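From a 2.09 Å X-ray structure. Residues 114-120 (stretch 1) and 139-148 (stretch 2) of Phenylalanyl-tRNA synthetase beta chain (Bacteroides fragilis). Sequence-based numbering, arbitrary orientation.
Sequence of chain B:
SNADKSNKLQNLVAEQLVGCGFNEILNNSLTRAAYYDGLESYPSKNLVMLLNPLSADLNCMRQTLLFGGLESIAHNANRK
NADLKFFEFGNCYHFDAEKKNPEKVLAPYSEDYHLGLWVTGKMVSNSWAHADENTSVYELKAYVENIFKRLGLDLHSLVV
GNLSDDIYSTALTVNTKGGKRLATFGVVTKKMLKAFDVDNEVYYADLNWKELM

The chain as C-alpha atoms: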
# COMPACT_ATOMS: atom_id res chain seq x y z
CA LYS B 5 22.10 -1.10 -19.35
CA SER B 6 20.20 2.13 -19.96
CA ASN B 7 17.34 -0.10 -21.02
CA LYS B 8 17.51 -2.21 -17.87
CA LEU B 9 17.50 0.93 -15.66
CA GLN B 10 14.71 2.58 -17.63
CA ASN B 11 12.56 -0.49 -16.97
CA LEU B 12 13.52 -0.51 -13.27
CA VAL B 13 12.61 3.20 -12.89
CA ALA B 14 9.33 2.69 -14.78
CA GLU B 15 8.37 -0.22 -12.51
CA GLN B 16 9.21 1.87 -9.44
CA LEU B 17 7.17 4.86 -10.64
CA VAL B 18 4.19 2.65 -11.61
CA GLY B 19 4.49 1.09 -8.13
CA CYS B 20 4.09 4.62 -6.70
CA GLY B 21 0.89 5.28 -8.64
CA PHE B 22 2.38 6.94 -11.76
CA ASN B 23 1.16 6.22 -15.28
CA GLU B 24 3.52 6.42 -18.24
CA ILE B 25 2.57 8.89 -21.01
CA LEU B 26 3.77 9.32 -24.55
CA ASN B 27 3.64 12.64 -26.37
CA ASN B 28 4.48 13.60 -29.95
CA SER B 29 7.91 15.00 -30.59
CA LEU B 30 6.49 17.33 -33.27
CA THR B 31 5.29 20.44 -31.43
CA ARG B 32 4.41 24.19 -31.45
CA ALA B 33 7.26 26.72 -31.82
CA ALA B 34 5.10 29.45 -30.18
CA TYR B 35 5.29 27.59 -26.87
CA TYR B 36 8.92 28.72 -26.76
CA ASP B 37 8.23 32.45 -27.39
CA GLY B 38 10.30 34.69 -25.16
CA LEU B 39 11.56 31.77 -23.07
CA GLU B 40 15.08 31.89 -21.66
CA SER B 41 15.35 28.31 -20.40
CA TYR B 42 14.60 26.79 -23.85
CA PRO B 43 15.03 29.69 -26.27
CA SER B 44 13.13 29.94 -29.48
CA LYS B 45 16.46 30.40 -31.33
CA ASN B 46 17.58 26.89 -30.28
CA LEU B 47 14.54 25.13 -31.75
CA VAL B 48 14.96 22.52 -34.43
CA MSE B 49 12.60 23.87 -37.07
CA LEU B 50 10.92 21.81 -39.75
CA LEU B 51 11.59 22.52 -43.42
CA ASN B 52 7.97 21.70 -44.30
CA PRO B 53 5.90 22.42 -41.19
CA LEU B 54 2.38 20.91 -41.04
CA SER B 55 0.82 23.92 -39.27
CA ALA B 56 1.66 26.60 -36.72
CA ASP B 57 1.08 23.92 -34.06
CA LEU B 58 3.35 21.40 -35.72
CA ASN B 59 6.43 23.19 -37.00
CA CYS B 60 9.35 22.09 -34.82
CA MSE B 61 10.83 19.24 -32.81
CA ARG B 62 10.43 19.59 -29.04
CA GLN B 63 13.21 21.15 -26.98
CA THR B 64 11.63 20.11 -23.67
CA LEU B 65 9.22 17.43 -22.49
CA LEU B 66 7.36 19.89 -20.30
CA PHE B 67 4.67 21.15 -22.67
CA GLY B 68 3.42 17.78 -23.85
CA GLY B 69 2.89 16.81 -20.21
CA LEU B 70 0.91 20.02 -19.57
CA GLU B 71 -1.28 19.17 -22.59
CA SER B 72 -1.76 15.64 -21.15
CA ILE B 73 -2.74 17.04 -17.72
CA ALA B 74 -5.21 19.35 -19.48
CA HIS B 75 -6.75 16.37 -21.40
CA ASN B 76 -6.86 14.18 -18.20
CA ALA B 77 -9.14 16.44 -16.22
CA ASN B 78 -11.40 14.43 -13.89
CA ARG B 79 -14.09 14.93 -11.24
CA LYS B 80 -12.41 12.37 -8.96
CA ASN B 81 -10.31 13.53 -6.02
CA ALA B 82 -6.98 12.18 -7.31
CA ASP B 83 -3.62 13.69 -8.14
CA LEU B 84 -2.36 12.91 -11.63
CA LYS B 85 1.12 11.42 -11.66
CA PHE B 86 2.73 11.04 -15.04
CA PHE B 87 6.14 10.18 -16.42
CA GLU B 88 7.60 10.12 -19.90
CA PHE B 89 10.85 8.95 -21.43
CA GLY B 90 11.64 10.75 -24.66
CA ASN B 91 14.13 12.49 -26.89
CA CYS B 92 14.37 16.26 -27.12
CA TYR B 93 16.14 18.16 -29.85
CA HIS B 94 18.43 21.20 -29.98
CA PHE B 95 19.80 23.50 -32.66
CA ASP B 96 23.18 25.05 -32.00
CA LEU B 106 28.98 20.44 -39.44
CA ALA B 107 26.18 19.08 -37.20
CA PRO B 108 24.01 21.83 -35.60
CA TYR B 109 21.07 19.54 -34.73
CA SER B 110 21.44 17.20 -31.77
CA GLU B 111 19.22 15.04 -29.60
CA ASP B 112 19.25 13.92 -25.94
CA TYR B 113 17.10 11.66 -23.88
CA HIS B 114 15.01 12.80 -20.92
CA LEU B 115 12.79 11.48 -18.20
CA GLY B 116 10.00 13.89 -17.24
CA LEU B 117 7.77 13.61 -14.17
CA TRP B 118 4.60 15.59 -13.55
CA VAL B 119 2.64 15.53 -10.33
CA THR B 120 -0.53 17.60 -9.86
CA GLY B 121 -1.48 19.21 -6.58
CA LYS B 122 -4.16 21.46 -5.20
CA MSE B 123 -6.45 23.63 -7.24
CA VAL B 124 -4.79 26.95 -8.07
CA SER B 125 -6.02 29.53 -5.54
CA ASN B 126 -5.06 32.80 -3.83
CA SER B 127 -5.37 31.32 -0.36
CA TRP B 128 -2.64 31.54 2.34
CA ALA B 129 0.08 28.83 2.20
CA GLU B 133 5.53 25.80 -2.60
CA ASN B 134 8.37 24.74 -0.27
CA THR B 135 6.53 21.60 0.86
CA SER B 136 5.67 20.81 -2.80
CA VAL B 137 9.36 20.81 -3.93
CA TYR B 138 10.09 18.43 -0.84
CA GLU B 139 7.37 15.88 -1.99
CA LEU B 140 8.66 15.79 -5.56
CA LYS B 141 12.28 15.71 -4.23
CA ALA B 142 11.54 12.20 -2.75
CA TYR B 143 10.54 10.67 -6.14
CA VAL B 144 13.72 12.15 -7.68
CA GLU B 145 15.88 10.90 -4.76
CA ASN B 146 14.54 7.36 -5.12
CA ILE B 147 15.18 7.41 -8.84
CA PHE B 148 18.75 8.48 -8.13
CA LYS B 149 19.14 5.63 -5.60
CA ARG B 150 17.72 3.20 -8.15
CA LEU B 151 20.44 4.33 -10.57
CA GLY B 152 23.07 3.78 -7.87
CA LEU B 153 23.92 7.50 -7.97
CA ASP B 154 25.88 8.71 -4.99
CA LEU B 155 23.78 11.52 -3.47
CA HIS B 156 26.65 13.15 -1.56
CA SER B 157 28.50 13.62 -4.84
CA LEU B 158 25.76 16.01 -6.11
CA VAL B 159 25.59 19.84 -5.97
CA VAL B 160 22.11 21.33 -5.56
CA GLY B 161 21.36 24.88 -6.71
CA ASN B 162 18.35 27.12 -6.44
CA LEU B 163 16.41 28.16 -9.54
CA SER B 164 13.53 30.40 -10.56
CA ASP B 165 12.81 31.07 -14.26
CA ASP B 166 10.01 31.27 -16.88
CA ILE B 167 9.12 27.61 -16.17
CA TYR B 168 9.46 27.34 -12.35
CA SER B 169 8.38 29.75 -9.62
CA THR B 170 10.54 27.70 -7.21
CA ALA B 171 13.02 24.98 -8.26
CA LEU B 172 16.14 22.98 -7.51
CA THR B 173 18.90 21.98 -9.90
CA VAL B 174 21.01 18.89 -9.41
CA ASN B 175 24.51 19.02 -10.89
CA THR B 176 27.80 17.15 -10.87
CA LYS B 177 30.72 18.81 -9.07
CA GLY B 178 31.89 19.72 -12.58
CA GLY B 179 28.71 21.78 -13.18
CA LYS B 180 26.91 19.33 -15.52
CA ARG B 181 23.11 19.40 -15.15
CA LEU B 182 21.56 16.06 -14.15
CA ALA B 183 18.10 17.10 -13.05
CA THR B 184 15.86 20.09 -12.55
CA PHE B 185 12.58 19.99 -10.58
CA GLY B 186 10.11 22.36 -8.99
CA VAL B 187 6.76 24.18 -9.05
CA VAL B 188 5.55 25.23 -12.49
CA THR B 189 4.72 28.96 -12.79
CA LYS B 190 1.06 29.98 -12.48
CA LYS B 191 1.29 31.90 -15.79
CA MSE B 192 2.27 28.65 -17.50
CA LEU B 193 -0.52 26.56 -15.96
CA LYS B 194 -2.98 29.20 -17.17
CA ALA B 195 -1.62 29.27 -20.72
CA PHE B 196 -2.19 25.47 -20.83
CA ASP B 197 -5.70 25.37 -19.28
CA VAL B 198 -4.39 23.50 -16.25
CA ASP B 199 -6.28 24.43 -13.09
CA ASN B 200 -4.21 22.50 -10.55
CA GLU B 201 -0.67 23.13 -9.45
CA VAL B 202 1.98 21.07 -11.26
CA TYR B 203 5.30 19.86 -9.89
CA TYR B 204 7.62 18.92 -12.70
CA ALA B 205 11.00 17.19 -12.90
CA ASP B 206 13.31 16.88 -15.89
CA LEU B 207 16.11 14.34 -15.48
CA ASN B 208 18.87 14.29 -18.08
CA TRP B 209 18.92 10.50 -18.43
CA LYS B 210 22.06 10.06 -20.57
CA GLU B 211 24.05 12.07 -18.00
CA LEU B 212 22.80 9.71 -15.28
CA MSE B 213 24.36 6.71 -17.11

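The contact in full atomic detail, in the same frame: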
# COMPACT_ATOMS: atom_id res chain seq x y z
N HIS B 114 15.46 12.29 -22.21
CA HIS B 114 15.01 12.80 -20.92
C HIS B 114 13.98 11.91 -20.27
O HIS B 114 13.27 11.18 -20.95
CB HIS B 114 14.42 14.21 -21.08
CG HIS B 114 15.41 15.23 -21.52
ND1 HIS B 114 16.01 16.11 -20.65
CD2 HIS B 114 15.96 15.47 -22.74
CE1 HIS B 114 16.88 16.87 -21.31
NE2 HIS B 114 16.86 16.49 -22.58
N LEU B 115 13.91 11.99 -18.95
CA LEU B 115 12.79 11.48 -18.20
C LEU B 115 12.05 12.68 -17.57
O LEU B 115 12.63 13.45 -16.79
CB LEU B 115 13.28 10.50 -17.12
CG LEU B 115 12.24 10.04 -16.08
CD1 LEU B 115 11.04 9.28 -16.71
CD2 LEU B 115 12.90 9.18 -14.96
N GLY B 116 10.78 12.85 -17.92
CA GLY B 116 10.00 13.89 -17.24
C GLY B 116 9.02 13.27 -16.25
O GLY B 116 8.48 12.20 -16.50
N LEU B 117 8.79 13.96 -15.14
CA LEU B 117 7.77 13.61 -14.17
C LEU B 117 6.90 14.82 -13.93
O LEU B 117 7.42 15.92 -13.78
CB LEU B 117 8.36 13.29 -12.78
CG LEU B 117 9.56 12.37 -12.63
CD1 LEU B 117 9.88 12.20 -11.12
CD2 LEU B 117 9.31 11.06 -13.29
N TRP B 118 5.59 14.58 -13.86
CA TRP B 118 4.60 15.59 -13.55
C TRP B 118 3.71 15.09 -12.43
O TRP B 118 3.13 14.01 -12.51
CB TRP B 118 3.70 15.85 -14.73
CG TRP B 118 4.37 16.41 -15.96
CD1 TRP B 118 4.39 17.73 -16.37
CD2 TRP B 118 5.07 15.66 -16.96
NE1 TRP B 118 5.06 17.83 -17.59
CE2 TRP B 118 5.48 16.57 -17.97
CE3 TRP B 118 5.38 14.28 -17.12
CZ2 TRP B 118 6.20 16.17 -19.09
CZ3 TRP B 118 6.07 13.88 -18.26
CH2 TRP B 118 6.47 14.83 -19.24
N VAL B 119 3.55 15.91 -11.40
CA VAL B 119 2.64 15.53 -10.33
C VAL B 119 1.71 16.70 -10.08
O VAL B 119 2.19 17.80 -9.81
CB VAL B 119 3.38 15.22 -9.01
CG1 VAL B 119 2.34 15.02 -7.83
CG2 VAL B 119 4.35 14.04 -9.16
N THR B 120 0.39 16.49 -10.13
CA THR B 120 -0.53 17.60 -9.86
C THR B 120 -0.81 17.73 -8.37
O THR B 120 -0.64 16.78 -7.59
CB THR B 120 -1.88 17.51 -10.66
OG1 THR B 120 -2.61 16.36 -10.25
CG2 THR B 120 -1.62 17.42 -12.14
N GLU B 139 8.08 17.07 -1.64
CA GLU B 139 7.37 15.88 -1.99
C GLU B 139 7.89 15.30 -3.31
O GLU B 139 8.09 14.06 -3.48
CB GLU B 139 5.82 16.13 -2.16
CG GLU B 139 5.01 15.01 -2.68
CD GLU B 139 5.12 13.72 -1.85
OE1 GLU B 139 5.74 12.73 -2.30
OE2 GLU B 139 4.61 13.70 -0.75
N LEU B 140 8.15 16.19 -4.26
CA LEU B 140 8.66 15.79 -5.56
C LEU B 140 10.14 15.34 -5.46
O LEU B 140 10.69 14.40 -6.20
CB LEU B 140 8.52 16.93 -6.61
CG LEU B 140 8.91 16.55 -8.06
CD1 LEU B 140 8.02 15.51 -8.48
CD2 LEU B 140 8.82 17.72 -9.06
N LYS B 141 10.86 16.03 -4.55
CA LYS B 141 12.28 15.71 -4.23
C LYS B 141 12.47 14.19 -3.91
O LYS B 141 13.48 13.55 -4.34
CB LYS B 141 12.68 16.56 -2.98
CG LYS B 141 14.22 16.66 -2.81
CD LYS B 141 14.55 17.48 -1.56
CE LYS B 141 16.05 17.69 -1.37
NZ LYS B 141 16.71 16.47 -0.82
N ALA B 142 11.49 13.64 -3.16
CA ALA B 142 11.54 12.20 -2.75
C ALA B 142 11.53 11.22 -3.97
O ALA B 142 12.18 10.18 -4.02
CB ALA B 142 10.41 11.82 -1.69
N TYR B 143 10.61 11.52 -4.95
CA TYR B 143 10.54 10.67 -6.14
C TYR B 143 11.87 10.75 -6.91
O TYR B 143 12.40 9.74 -7.39
CB TYR B 143 9.34 11.04 -7.05
CG TYR B 143 7.96 10.87 -6.43
CD1 TYR B 143 7.45 9.61 -6.12
CD2 TYR B 143 7.14 11.99 -6.18
CE1 TYR B 143 6.17 9.46 -5.56
CE2 TYR B 143 5.87 11.86 -5.62
CZ TYR B 143 5.39 10.59 -5.32
OH TYR B 143 4.13 10.49 -4.78
N VAL B 144 12.43 11.94 -7.00
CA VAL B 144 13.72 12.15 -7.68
C VAL B 144 14.84 11.43 -6.92
O VAL B 144 15.66 10.77 -7.52
CB VAL B 144 14.03 13.66 -7.94
CG1 VAL B 144 15.45 13.75 -8.63
CG2 VAL B 144 12.95 14.37 -8.76
N GLU B 145 14.82 11.51 -5.59
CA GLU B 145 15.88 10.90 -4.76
C GLU B 145 15.88 9.39 -4.95
O GLU B 145 16.93 8.75 -5.07
CB GLU B 145 15.69 11.24 -3.29
CG GLU B 145 16.46 10.26 -2.38
CD GLU B 145 16.76 10.78 -1.01
OE1 GLU B 145 16.14 11.74 -0.56
OE2 GLU B 145 17.65 10.19 -0.36
N ASN B 146 14.68 8.81 -5.01
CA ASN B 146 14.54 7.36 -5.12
C ASN B 146 14.90 6.85 -6.50
O ASN B 146 15.40 5.72 -6.65
CB ASN B 146 13.16 6.93 -4.65
CG ASN B 146 13.03 6.99 -3.15
OD1 ASN B 146 14.01 6.72 -2.43
ND2 ASN B 146 11.84 7.34 -2.65
N ILE B 147 14.67 7.69 -7.50
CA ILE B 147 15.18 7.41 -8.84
C ILE B 147 16.69 7.42 -8.82
O ILE B 147 17.32 6.47 -9.32
CB ILE B 147 14.65 8.40 -9.91
CG1 ILE B 147 13.17 8.14 -10.16
CG2 ILE B 147 15.37 8.19 -11.22
CD1 ILE B 147 12.48 9.25 -10.90
N PHE B 148 17.29 8.45 -8.23
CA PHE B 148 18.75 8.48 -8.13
C PHE B 148 19.31 7.23 -7.44
O PHE B 148 20.28 6.64 -7.92
CB PHE B 148 19.26 9.74 -7.43
CG PHE B 148 19.06 11.00 -8.22
CD1 PHE B 148 18.79 10.96 -9.59
CD2 PHE B 148 19.17 12.23 -7.60
CE1 PHE B 148 18.65 12.12 -10.31
CE2 PHE B 148 19.01 13.39 -8.32
CZ PHE B 148 18.75 13.33 -9.69

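The contact between strand 114-120 and helix 139-148 is a helix packed on a sheet strand, and it is made entirely of apolar side chains. The two axes run at 150°, closer to antiparallel than to perpendicular, and approach to 10.4 Å, a spacing that leaves room for a layer of side chains between the backbones. The register follows from this arrangement: Leu 115 lies nearest Ile 147, Leu 117 nearest Val 144 and Val 119 nearest Leu 140, so that advancing along the strand means moving back along the helix.

Most of the contact is aliphatic. In an extended strand alternate residues point to the same side, and here Leu 115, Leu 117 and Val 119 all direct their CA-to-CB bonds toward the helix. The helix answers with Leu 140, Tyr 143 and Ile 147, whose spacing of three and four residues brings them to one side of its turns. Leu 117, the middle of the three strand residues, has the largest covered area. Its CD1 lies 3.9 Å from CD1 of Ile 147 and 4.4 Å from CG2 of Val 144, a residue whose CA-to-CB bond points sideways and which contributes much less surface. The m,t rotamer of Leu 117 suits this role, since it carries CD1 out among these helix side chains. Ile 147 also meets Leu 115, earlier in the strand, where its CD1 is 4.1 Å from CD2 of Leu 115; with chi2 near t, its chain is extended enough for one terminal methyl to touch two strand leucines. Farther along the strand, CG2 of Val 119 approaches CD1 of Leu 140 at 4.0 Å. The backbones are closer here, 7.7 Å between the CA atoms of Val 119 and Leu 140, and a short, branched valine fits the narrower gap.

Tyr 143 adds the aromatic part. Its CB lies 4.3 Å from CD1 of Leu 117, while CE2 in its ring lies 4.4 Å from CG2 of Val 119, which approaches the ring obliquely. Tyrosine suits a partly exposed position such as this one because its ring offers carbon surface to apolar neighbours while its hydroxyl keeps a polar end.

No hydrogen bond crosses between the stretches. In the helix, backbone groups are bonded to one another: N of Val 144 donates to O of Leu 140 at 3.1 Å, and N of Ile 147 to O of Tyr 143, also at 3.1 Å. These bonds hold the backbone of the contacting residues in helical form, leaving their side chains to do the packing.

The CA-to-CB bond of Trp 118 points away from the helix, and its NE1 is hydrogen-bonded elsewhere in the structure. Gly 116 has no side chain, and an ideal CB there would come within 2.9 Å of CH2 of Trp 118, so glycine leaves space for the indole. Lys 141 and Glu 145 lie out of reach of the strand, as befits charged residues beside an apolar contact.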